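PDB 2YV7: chloride intracellular channel Clic from Drosophila melanogaster, which might insert into membranes and form chloride channels whose activity depends on pH, and may play a role in sensitivity to ethanol. Local coordinates for residues Pro21-Ala29 with Phe79-Asn90; Gln44-Glu55 with Leu214-Pro222. One frame throughout, in Å; residues are numbered along the deposited sequence.

Contact 1 of 2, residues Pro21-Ala29 with Phe79-Asn90; sequences PEIELIIKA and FEATHPPILIDN. With CA (calcium ion), chain B.
Ile26 and Ile86 face each other as an antiparallel hydrogen-bonded pair, as do Glu24 and Ile88 two residues away. The bond from Glu24 N to Ile88 O is nearly straight (175°) and 3.0 Å long, whereas the one from Ile86 N to Ile26 O, next to the prolines, stretches to 3.2 Å. Leu25 and Leu87 form the non-hydrogen-bonded pair between them. On the face of Ile26, Ile86 and Ile88, CG1 of Ile26 lies beside its own backbone N (chi1 -59°) and the chain extends to CD1, which meets Phe79 CE2 obliquely at 3.8 Å and also touches Ile88. Ile86 CD1 lies over one face of the same ring, toward its rim. The stem of Glu24 runs alongside Ile88, while its OE2 is hydrogen-bonded to Thr64 of the neighbouring strand 60-66. On the other face, Ile23 CG2 packs on Leu87 CG at 3.9 Å and Leu25 CD1 lies beside Pro85; helices 41-55 and 97-107 cover this face. Beyond the paired strands, Lys28 crosses Pro84 at about a right angle, its CG 3.6 Å from Pro84 CB, and its CE reaches the edge of the His83 imidazole. The peptide bond before Pro85 is cis, the hallmark cis-proline that precedes the third strand in thioredoxin-like domains. Pro85 CA lies 3.1 Å from Ile26 O, in a CA-H...O contact, while Pro85 O lies 2.6 Å from the calcium ion. His83 O binds the ion at the same length, Leu95 O joins them, and Asn97 also belongs to the site. The metal thus takes neutral carbonyl oxygens from either side of Pro84, so its site probably depends on the backbone path through the two prolines rather than on the His83 ring.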
loop_
_atom_site.group_PDB
_atom_site.type_symbol
_atom_site.label_atom_id
_atom_site.label_comp_id
_atom_site.label_asym_id
_atom_site.label_seq_id
_atom_site.Cartn_x
_atom_site.Cartn_y
_atom_site.Cartn_z
ATOM N N PRO A 21 -12.279 -15.285 -13.503
ATOM C CA PRO A 21 -11.802 -15.888 -12.251
ATOM C C PRO A 21 -12.110 -15.061 -11.001
ATOM O O PRO A 21 -12.025 -13.823 -11.018
ATOM C CB PRO A 21 -10.293 -15.920 -12.433
ATOM C CG PRO A 21 -10.078 -15.852 -13.877
ATOM C CD PRO A 21 -11.174 -15.033 -14.438
ATOM N N GLU A 22 -12.473 -15.734 -9.919
ATOM C CA GLU A 22 -12.574 -15.031 -8.648
ATOM C C GLU A 22 -11.274 -15.193 -7.878
ATOM O O GLU A 22 -10.871 -16.306 -7.555
ATOM C CB GLU A 22 -13.768 -15.513 -7.816
ATOM C CG GLU A 22 -13.496 -15.507 -6.313
ATOM C CD GLU A 22 -14.701 -15.144 -5.485
ATOM O OE1 GLU A 22 -15.360 -14.120 -5.803
ATOM O OE2 GLU A 22 -14.962 -15.868 -4.495
ATOM N N ILE A 23 -10.615 -14.075 -7.581
ATOM C CA ILE A 23 -9.436 -14.137 -6.718
ATOM C C ILE A 23 -9.828 -13.717 -5.323
ATOM O O ILE A 23 -10.570 -12.745 -5.167
ATOM C CB ILE A 23 -8.279 -13.241 -7.273
ATOM C CG1 ILE A 23 -8.066 -13.507 -8.767
ATOM C CG2 ILE A 23 -6.962 -13.479 -6.522
ATOM C CD1 ILE A 23 -7.514 -14.899 -9.097
ATOM N N GLU A 24 -9.332 -14.459 -4.322
ATOM C CA GLU A 24 -9.554 -14.140 -2.915
ATOM C C GLU A 24 -8.245 -13.663 -2.296
ATOM O O GLU A 24 -7.228 -14.339 -2.400
ATOM C CB GLU A 24 -10.083 -15.335 -2.122
ATOM C CG GLU A 24 -10.292 -14.993 -0.634
ATOM C CD GLU A 24 -10.933 -16.120 0.218
ATOM O OE1 GLU A 24 -10.980 -17.301 -0.210
ATOM O OE2 GLU A 24 -11.364 -15.813 1.350
ATOM N N LEU A 25 -8.261 -12.470 -1.693
ATOM C CA LEU A 25 -7.096 -11.987 -0.967
ATOM C C LEU A 25 -7.400 -11.988 0.537
ATOM O O LEU A 25 -8.313 -11.317 0.989
ATOM C CB LEU A 25 -6.668 -10.575 -1.434
ATOM C CG LEU A 25 -5.386 -10.080 -0.751
ATOM C CD1 LEU A 25 -4.169 -10.915 -1.136
ATOM C CD2 LEU A 25 -5.216 -8.584 -1.148
ATOM N N ILE A 26 -6.644 -12.778 1.283
ATOM C CA ILE A 26 -6.777 -12.724 2.737
ATOM C C ILE A 26 -5.862 -11.646 3.297
ATOM O O ILE A 26 -4.658 -11.655 3.027
ATOM C CB ILE A 26 -6.454 -14.062 3.403
ATOM C CG1 ILE A 26 -7.410 -15.155 2.840
ATOM C CG2 ILE A 26 -6.604 -13.942 4.882
ATOM C CD1 ILE A 26 -7.371 -16.504 3.600
ATOM N N ILE A 27 -6.423 -10.757 4.123
ATOM C CA ILE A 27 -5.635 -9.659 4.743
ATOM C C ILE A 27 -5.756 -9.622 6.281
ATOM O O ILE A 27 -6.705 -10.132 6.831
ATOM C CB ILE A 27 -5.965 -8.257 4.077
ATOM C CG1 ILE A 27 -7.337 -7.743 4.506
ATOM C CG2 ILE A 27 -5.724 -8.311 2.583
ATOM C CD1 ILE A 27 -7.751 -6.333 3.944
ATOM N N LYS A 28 -4.791 -8.998 6.954
ATOM C CA LYS A 28 -4.755 -8.877 8.412
ATOM C C LYS A 28 -5.737 -7.792 8.806
ATOM O O LYS A 28 -5.798 -6.731 8.145
ATOM C CB LYS A 28 -3.375 -8.434 8.878
ATOM C CG LYS A 28 -2.267 -9.495 8.761
ATOM C CD LYS A 28 -0.873 -8.894 9.008
ATOM C CE LYS A 28 0.108 -9.947 9.606
ATOM N NZ LYS A 28 1.520 -9.455 9.803
ATOM N N ALA A 29 -6.527 -8.082 9.842
ATOM C CA ALA A 29 -7.476 -7.152 10.414
ATOM C C ALA A 29 -6.770 -6.174 11.318
ATOM O O ALA A 29 -5.721 -6.472 11.902
ATOM C CB ALA A 29 -8.522 -7.873 11.259
ATOM N N PHE A 79 -3.355 -23.112 6.413
ATOM C CA PHE A 79 -2.218 -22.278 6.072
ATOM C C PHE A 79 -1.069 -22.495 7.053
ATOM O O PHE A 79 0.107 -22.363 6.691
ATOM C CB PHE A 79 -2.666 -20.809 6.010
ATOM C CG PHE A 79 -3.887 -20.586 5.140
ATOM C CD1 PHE A 79 -3.867 -20.920 3.794
ATOM C CD2 PHE A 79 -5.051 -20.053 5.678
ATOM C CE1 PHE A 79 -4.975 -20.713 3.009
ATOM C CE2 PHE A 79 -6.176 -19.846 4.893
ATOM C CZ PHE A 79 -6.142 -20.188 3.554
ATOM N N GLU A 80 -1.428 -22.868 8.284
ATOM C CA GLU A 80 -0.474 -23.080 9.377
ATOM C C GLU A 80 0.185 -21.775 9.844
ATOM O O GLU A 80 -0.487 -20.887 10.377
ATOM C CB GLU A 80 0.583 -24.144 9.021
ATOM C CG GLU A 80 0.281 -25.545 9.545
ATOM C CD GLU A 80 1.551 -26.366 9.792
ATOM O OE1 GLU A 80 2.587 -25.776 10.197
ATOM O OE2 GLU A 80 1.510 -27.601 9.589
ATOM N N ALA A 81 1.496 -21.669 9.639
ATOM C CA ALA A 81 2.286 -20.614 10.266
ATOM C C ALA A 81 2.420 -19.337 9.414
ATOM O O ALA A 81 3.120 -18.389 9.801
ATOM C CB ALA A 81 3.661 -21.156 10.647
ATOM N N THR A 82 1.744 -19.307 8.267
ATOM C CA THR A 82 1.878 -18.179 7.344
ATOM C C THR A 82 0.915 -17.010 7.647
ATOM O O THR A 82 -0.296 -17.199 7.860
ATOM C CB THR A 82 1.840 -18.630 5.862
ATOM O OG1 THR A 82 1.597 -17.498 5.013
ATOM C CG2 THR A 82 0.764 -19.683 5.642
ATOM N N HIS A 83 1.496 -15.814 7.682
ATOM C CA HIS A 83 0.775 -14.555 7.873
ATOM C C HIS A 83 0.189 -14.000 6.573
ATOM O O HIS A 83 0.782 -14.185 5.505
ATOM C CB HIS A 83 1.749 -13.513 8.428
ATOM C CG HIS A 83 2.012 -13.663 9.888
ATOM N ND1 HIS A 83 2.903 -14.588 10.388
ATOM C CD2 HIS A 83 1.491 -13.022 10.960
ATOM C CE1 HIS A 83 2.932 -14.500 11.707
ATOM N NE2 HIS A 83 2.084 -13.557 12.081
ATOM N N PRO A 84 -0.970 -13.311 6.663
ATOM C CA PRO A 84 -1.468 -12.569 5.502
ATOM C C PRO A 84 -0.390 -11.608 4.967
ATOM O O PRO A 84 0.558 -11.274 5.702
ATOM C CB PRO A 84 -2.720 -11.861 6.050
ATOM C CG PRO A 84 -3.170 -12.848 7.136
ATOM C CD PRO A 84 -1.894 -13.182 7.810
ATOM N N PRO A 85 -0.491 -11.210 3.685
ATOM C CA PRO A 85 -1.547 -11.621 2.779
ATOM C C PRO A 85 -1.300 -13.019 2.243
ATOM O O PRO A 85 -0.162 -13.496 2.191
ATOM C CB PRO A 85 -1.422 -10.652 1.611
ATOM C CG PRO A 85 0.009 -10.256 1.616
ATOM C CD PRO A 85 0.466 -10.280 3.041
ATOM N N ILE A 86 -2.397 -13.625 1.843
ATOM C CA ILE A 86 -2.414 -14.930 1.196
ATOM C C ILE A 86 -3.345 -14.792 0.034
ATOM O O ILE A 86 -4.443 -14.245 0.170
ATOM C CB ILE A 86 -2.949 -16.012 2.189
ATOM C CG1 ILE A 86 -1.915 -16.270 3.285
ATOM C CG2 ILE A 86 -3.347 -17.293 1.384
ATOM C CD1 ILE A 86 -2.488 -16.835 4.612
ATOM N N LEU A 87 -2.934 -15.281 -1.153
ATOM C CA LEU A 87 -3.746 -15.112 -2.356
ATOM C C LEU A 87 -4.308 -16.498 -2.775
ATOM O O LEU A 87 -3.548 -17.445 -2.870
ATOM C CB LEU A 87 -2.922 -14.522 -3.510
ATOM C CG LEU A 87 -3.527 -14.269 -4.891
ATOM C CD1 LEU A 87 -2.681 -13.337 -5.714
ATOM C CD2 LEU A 87 -3.725 -15.568 -5.724
ATOM N N ILE A 88 -5.621 -16.588 -2.929
ATOM C CA ILE A 88 -6.262 -17.899 -3.233
ATOM C C ILE A 88 -6.893 -17.769 -4.601
ATOM O O ILE A 88 -7.764 -16.919 -4.836
ATOM C CB ILE A 88 -7.306 -18.368 -2.165
ATOM C CG1 ILE A 88 -6.723 -18.335 -0.745
ATOM C CG2 ILE A 88 -7.796 -19.817 -2.500
ATOM C CD1 ILE A 88 -7.704 -18.782 0.333
ATOM N N ASP A 89 -6.393 -18.605 -5.509
ATOM C CA ASP A 89 -6.781 -18.616 -6.922
ATOM C C ASP A 89 -7.340 -20.031 -7.216
ATOM O O ASP A 89 -6.565 -20.982 -7.341
ATOM C CB ASP A 89 -5.518 -18.334 -7.758
ATOM C CG ASP A 89 -5.779 -18.245 -9.267
ATOM O OD1 ASP A 89 -6.927 -18.440 -9.747
ATOM O OD2 ASP A 89 -4.792 -17.978 -9.997
ATOM N N ASN A 90 -8.672 -20.175 -7.272
ATOM C CA ASN A 90 -9.292 -21.502 -7.449
ATOM C C ASN A 90 -8.587 -22.615 -6.607
ATOM O O ASN A 90 -7.969 -23.535 -7.163
ATOM C CB ASN A 90 -9.300 -21.871 -8.953
ATOM C CG ASN A 90 -10.565 -22.614 -9.389
ATOM O OD1 ASN A 90 -10.980 -23.589 -8.761
ATOM N ND2 ASN A 90 -11.157 -22.169 -10.490
HETATM CA CA CA B . 2.170 -13.912 3.266
#

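Contact 2 of 2, residues Gln44-Glu55 with Leu214-Pro222; sequences QEYFMDLYLLAE and LDAFTQSCP
The interface between the thioredoxin-like and all-helical domains of the GST fold passes here, where Gln44, Phe47, Met48 and Tyr51 of helix 41-55 meet the short helix 215-220. Ser220 is gripped from two sides. Its OG accepts a hydrogen bond from Gln44 NE2 (3.1 Å, 145° at the hydrogen), tilted from the amide plane, and lies near the carbonyls of Ala216 and Phe217 in its own helix. Its CB sits over the face of the Phe47 ring, 3.6 Å from the centroid and 15° off the normal, a CH-pi contact. Met48 bends at its thioether (chi3 72°), which turns CE in among Leu214, Ala216 and Phe217; SD makes an oblique Met-aromatic contact, 5.4 Å from the Phe217 centroid. Residues 44-55, from the first helix of the thioredoxin-like domain, lie in the segment predicted to become transmembrane after insertion. The two helix segments run obliquely antiparallel, and Ala216 CB packs against both Tyr51 CD1, 3.7 Å away, and Leu52 CD2. The Tyr51 ring also has Asp215 O over one face and Gln219 CG 3.7 Å from CE2. Replacing Tyr51 by an alanine is likely to leave a gap beside Ala216 and the stems of Asp215 and Gln219 without the ring they pack on. At the more exposed end, a water donates to Glu55 OE2 (2.6 Å) and accepts from Ala216 N, linking the carboxylate to the first turn of helix 215-220. Glu55 OE2 and Asp215 OD2, like charges, stand 4.2 Å apart with their carboxylate planes steeply inclined.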
loop_
_atom_site.group_PDB
_atom_site.type_symbol
_atom_site.label_atom_id
_atom_site.label_comp_id
_atom_site.label_asym_id
_atom_site.label_seq_id
_atom_site.Cartn_x
_atom_site.Cartn_y
_atom_site.Cartn_z
ATOM N N GLN A 44 -1.846 -4.023 1.624
ATOM C CA GLN A 44 -2.403 -2.945 0.854
ATOM C C GLN A 44 -1.896 -2.968 -0.608
ATOM O O GLN A 44 -2.645 -2.704 -1.563
ATOM C CB GLN A 44 -2.164 -1.563 1.558
ATOM C CG GLN A 44 -3.051 -0.527 0.834
ATOM C CD GLN A 44 -2.907 0.937 1.253
ATOM O OE1 GLN A 44 -2.235 1.252 2.215
ATOM N NE2 GLN A 44 -3.595 1.835 0.508
ATOM N N GLU A 45 -0.616 -3.285 -0.764
ATOM C CA GLU A 45 0.012 -3.307 -2.086
ATOM C C GLU A 45 -0.742 -4.335 -2.997
ATOM O O GLU A 45 -1.107 -4.020 -4.117
ATOM C CB GLU A 45 1.491 -3.690 -1.994
ATOM C CG GLU A 45 2.050 -3.730 -3.411
ATOM C CD GLU A 45 3.547 -4.007 -3.513
ATOM O OE1 GLU A 45 4.222 -3.997 -2.505
ATOM O OE2 GLU A 45 4.064 -4.253 -4.639
ATOM N N TYR A 46 -0.936 -5.525 -2.488
ATOM C CA TYR A 46 -1.566 -6.609 -3.294
ATOM C C TYR A 46 -3.081 -6.388 -3.433
ATOM O O TYR A 46 -3.649 -6.685 -4.482
ATOM C CB TYR A 46 -1.186 -8.021 -2.800
ATOM C CG TYR A 46 0.312 -8.233 -2.693
ATOM C CD1 TYR A 46 1.187 -7.547 -3.553
ATOM C CD2 TYR A 46 0.875 -9.004 -1.662
ATOM C CE1 TYR A 46 2.577 -7.659 -3.434
ATOM C CE2 TYR A 46 2.256 -9.136 -1.557
ATOM C CZ TYR A 46 3.091 -8.456 -2.440
ATOM O OH TYR A 46 4.477 -8.561 -2.293
ATOM N N PHE A 47 -3.728 -5.812 -2.417
ATOM C CA PHE A 47 -5.121 -5.370 -2.534
ATOM C C PHE A 47 -5.200 -4.399 -3.712
ATOM O O PHE A 47 -6.039 -4.495 -4.576
ATOM C CB PHE A 47 -5.496 -4.713 -1.181
ATOM C CG PHE A 47 -6.975 -4.407 -0.960
ATOM C CD1 PHE A 47 -7.859 -4.083 -2.019
ATOM C CD2 PHE A 47 -7.458 -4.355 0.341
ATOM C CE1 PHE A 47 -9.221 -3.754 -1.761
ATOM C CE2 PHE A 47 -8.842 -4.046 0.604
ATOM C CZ PHE A 47 -9.701 -3.728 -0.456
ATOM N N MET A 48 -4.291 -3.408 -3.745
ATOM C CA MET A 48 -4.322 -2.424 -4.810
ATOM C C MET A 48 -4.106 -3.066 -6.199
ATOM O O MET A 48 -4.808 -2.693 -7.118
ATOM C CB MET A 48 -3.237 -1.352 -4.558
ATOM C CG MET A 48 -3.727 -0.370 -3.528
ATOM S SD MET A 48 -2.615 1.070 -3.355
ATOM C CE MET A 48 -2.961 1.918 -4.894
ATOM N N ASP A 49 -3.116 -3.959 -6.341
ATOM C CA ASP A 49 -2.819 -4.615 -7.645
ATOM C C ASP A 49 -4.080 -5.331 -8.105
ATOM O O ASP A 49 -4.531 -5.150 -9.246
ATOM C CB ASP A 49 -1.692 -5.635 -7.466
ATOM C CG ASP A 49 -0.343 -4.986 -7.372
ATOM O OD1 ASP A 49 -0.208 -3.914 -7.960
ATOM O OD2 ASP A 49 0.539 -5.632 -6.848
ATOM N N LEU A 50 -4.681 -6.075 -7.184
ATOM C CA LEU A 50 -5.842 -6.905 -7.608
ATOM C C LEU A 50 -7.087 -6.056 -7.948
ATOM O O LEU A 50 -7.876 -6.359 -8.858
ATOM C CB LEU A 50 -6.109 -7.941 -6.520
ATOM C CG LEU A 50 -5.054 -9.040 -6.428
ATOM C CD1 LEU A 50 -5.138 -9.819 -5.049
ATOM C CD2 LEU A 50 -5.079 -10.001 -7.641
ATOM N N TYR A 51 -7.271 -4.984 -7.192
ATOM C CA TYR A 51 -8.370 -4.067 -7.434
ATOM C C TYR A 51 -8.243 -3.481 -8.828
ATOM O O TYR A 51 -9.254 -3.363 -9.551
ATOM C CB TYR A 51 -8.430 -2.981 -6.324
ATOM C CG TYR A 51 -9.714 -2.176 -6.365
ATOM C CD1 TYR A 51 -9.897 -1.192 -7.341
ATOM C CD2 TYR A 51 -10.768 -2.446 -5.456
ATOM C CE1 TYR A 51 -11.065 -0.496 -7.427
ATOM C CE2 TYR A 51 -11.947 -1.724 -5.518
ATOM C CZ TYR A 51 -12.078 -0.752 -6.520
ATOM O OH TYR A 51 -13.221 -0.024 -6.661
ATOM N N LEU A 52 -7.020 -3.068 -9.225
ATOM C CA LEU A 52 -6.821 -2.503 -10.534
ATOM C C LEU A 52 -7.189 -3.547 -11.619
ATOM O O LEU A 52 -7.731 -3.197 -12.639
ATOM C CB LEU A 52 -5.359 -2.068 -10.736
ATOM C CG LEU A 52 -4.841 -0.882 -9.869
ATOM C CD1 LEU A 52 -3.317 -0.766 -10.003
ATOM C CD2 LEU A 52 -5.540 0.398 -10.237
ATOM N N LEU A 53 -6.831 -4.788 -11.386
ATOM C CA LEU A 53 -7.097 -5.889 -12.365
ATOM C C LEU A 53 -8.602 -6.203 -12.462
ATOM O O LEU A 53 -9.149 -6.447 -13.551
ATOM C CB LEU A 53 -6.311 -7.119 -11.974
ATOM C CG LEU A 53 -4.772 -6.999 -12.118
ATOM C CD1 LEU A 53 -4.093 -8.347 -11.860
ATOM C CD2 LEU A 53 -4.400 -6.448 -13.517
ATOM N N ALA A 54 -9.266 -6.100 -11.329
ATOM C CA ALA A 54 -10.711 -6.320 -11.231
ATOM C C ALA A 54 -11.482 -5.147 -11.840
ATOM O O ALA A 54 -12.516 -5.334 -12.476
ATOM C CB ALA A 54 -11.091 -6.555 -9.766
ATOM N N GLU A 55 -10.981 -3.924 -11.676
ATOM C CA GLU A 55 -11.530 -2.812 -12.435
ATOM C C GLU A 55 -11.499 -3.045 -13.940
ATOM O O GLU A 55 -12.398 -2.599 -14.672
ATOM C CB GLU A 55 -10.708 -1.558 -12.162
ATOM C CG GLU A 55 -11.170 -0.760 -11.033
ATOM C CD GLU A 55 -10.364 0.527 -10.919
ATOM O OE1 GLU A 55 -9.329 0.671 -11.629
ATOM O OE2 GLU A 55 -10.770 1.386 -10.115
ATOM N N LEU A 214 -7.927 7.831 -6.356
ATOM C CA LEU A 214 -7.884 6.503 -6.954
ATOM C C LEU A 214 -8.701 5.496 -6.150
ATOM O O LEU A 214 -8.401 5.254 -4.969
ATOM C CB LEU A 214 -6.407 6.040 -7.046
ATOM C CG LEU A 214 -6.140 4.790 -7.857
ATOM C CD1 LEU A 214 -6.258 5.044 -9.343
ATOM C CD2 LEU A 214 -4.738 4.239 -7.499
ATOM N N ASP A 215 -9.680 4.850 -6.789
ATOM C CA ASP A 215 -10.493 3.885 -6.052
ATOM C C ASP A 215 -9.663 2.766 -5.425
ATOM O O ASP A 215 -9.943 2.357 -4.308
ATOM C CB ASP A 215 -11.603 3.300 -6.918
ATOM C CG ASP A 215 -12.706 4.310 -7.220
ATOM O OD1 ASP A 215 -12.879 5.296 -6.434
ATOM O OD2 ASP A 215 -13.363 4.138 -8.270
ATOM N N ALA A 216 -8.645 2.285 -6.137
ATOM C CA ALA A 216 -7.840 1.156 -5.635
ATOM C C ALA A 216 -7.187 1.583 -4.335
ATOM O O ALA A 216 -6.969 0.772 -3.408
ATOM C CB ALA A 216 -6.787 0.754 -6.645
ATOM N N PHE A 217 -6.770 2.856 -4.315
ATOM C CA PHE A 217 -6.154 3.358 -3.096
ATOM C C PHE A 217 -7.159 3.503 -1.961
ATOM O O PHE A 217 -6.968 2.953 -0.907
ATOM C CB PHE A 217 -5.445 4.689 -3.326
ATOM C CG PHE A 217 -4.795 5.199 -2.072
ATOM C CD1 PHE A 217 -3.527 4.702 -1.690
ATOM C CD2 PHE A 217 -5.483 6.078 -1.218
ATOM C CE1 PHE A 217 -2.887 5.136 -0.479
ATOM C CE2 PHE A 217 -4.889 6.549 0.035
ATOM C CZ PHE A 217 -3.573 6.056 0.412
ATOM N N THR A 218 -8.220 4.248 -2.201
ATOM C CA THR A 218 -9.142 4.608 -1.125
ATOM C C THR A 218 -9.879 3.349 -0.614
ATOM O O THR A 218 -10.073 3.178 0.604
ATOM C CB THR A 218 -10.159 5.692 -1.583
ATOM O OG1 THR A 218 -11.102 5.086 -2.426
ATOM C CG2 THR A 218 -9.554 6.837 -2.358
ATOM N N GLN A 219 -10.214 2.417 -1.517
ATOM C CA GLN A 219 -10.805 1.166 -1.091
ATOM C C GLN A 219 -9.876 0.294 -0.197
ATOM O O GLN A 219 -10.349 -0.489 0.636
ATOM C CB GLN A 219 -11.270 0.367 -2.318
ATOM C CG GLN A 219 -12.394 1.029 -3.063
ATOM C CD GLN A 219 -13.623 1.150 -2.183
ATOM O OE1 GLN A 219 -14.158 0.143 -1.702
ATOM N NE2 GLN A 219 -14.034 2.380 -1.906
ATOM N N SER A 220 -8.545 0.428 -0.361
ATOM C CA SER A 220 -7.652 -0.435 0.317
ATOM C C SER A 220 -6.956 0.260 1.502
ATOM O O SER A 220 -6.245 -0.349 2.279
ATOM C CB SER A 220 -6.590 -0.926 -0.687
ATOM O OG SER A 220 -5.713 0.165 -0.963
ATOM N N CYS A 221 -7.191 1.551 1.624
ATOM C CA CYS A 221 -6.381 2.355 2.587
ATOM C C CYS A 221 -6.856 2.125 3.976
ATOM O O CYS A 221 -8.033 2.306 4.239
ATOM C CB CYS A 221 -6.464 3.819 2.228
ATOM S SG CYS A 221 -5.327 4.793 3.287
ATOM N N PRO A 222 -5.964 1.749 4.899
ATOM C CA PRO A 222 -6.511 1.648 6.257
ATOM C C PRO A 222 -6.778 3.022 6.885
ATOM O O PRO A 222 -6.154 4.019 6.489
ATOM C CB PRO A 222 -5.379 1.009 7.050
ATOM C CG PRO A 222 -4.075 1.273 6.273
ATOM C CD PRO A 222 -4.499 1.538 4.833
HETATM O O HOH W 1 -8.797 2.772 -9.145
#

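Overall arrangement
The two contacts interleave along the chain: 21-29, 44-55, 79-90, then 214-222. Their centres lie about 15 Å apart. Contact 1 joins the inner strands 22-28 and 86-89 of the mixed four-stranded sheet; helix 41-55, which follows strand 22-28, packs on that sheet and uses another side for contact 2. The layers touch directly, with Leu25 CD2 3.4 Å from Phe47 N and Pro85 CG 3.6 Å from Tyr46 CD2. Helix 41-55 is therefore sandwiched between sheet and helical domain. Residues 42-66 are predicted to span the membrane after insertion, so contact 2 would probably have to open; contact 1 may be disturbed too, because strand 22-28 pairs with strand 60-66.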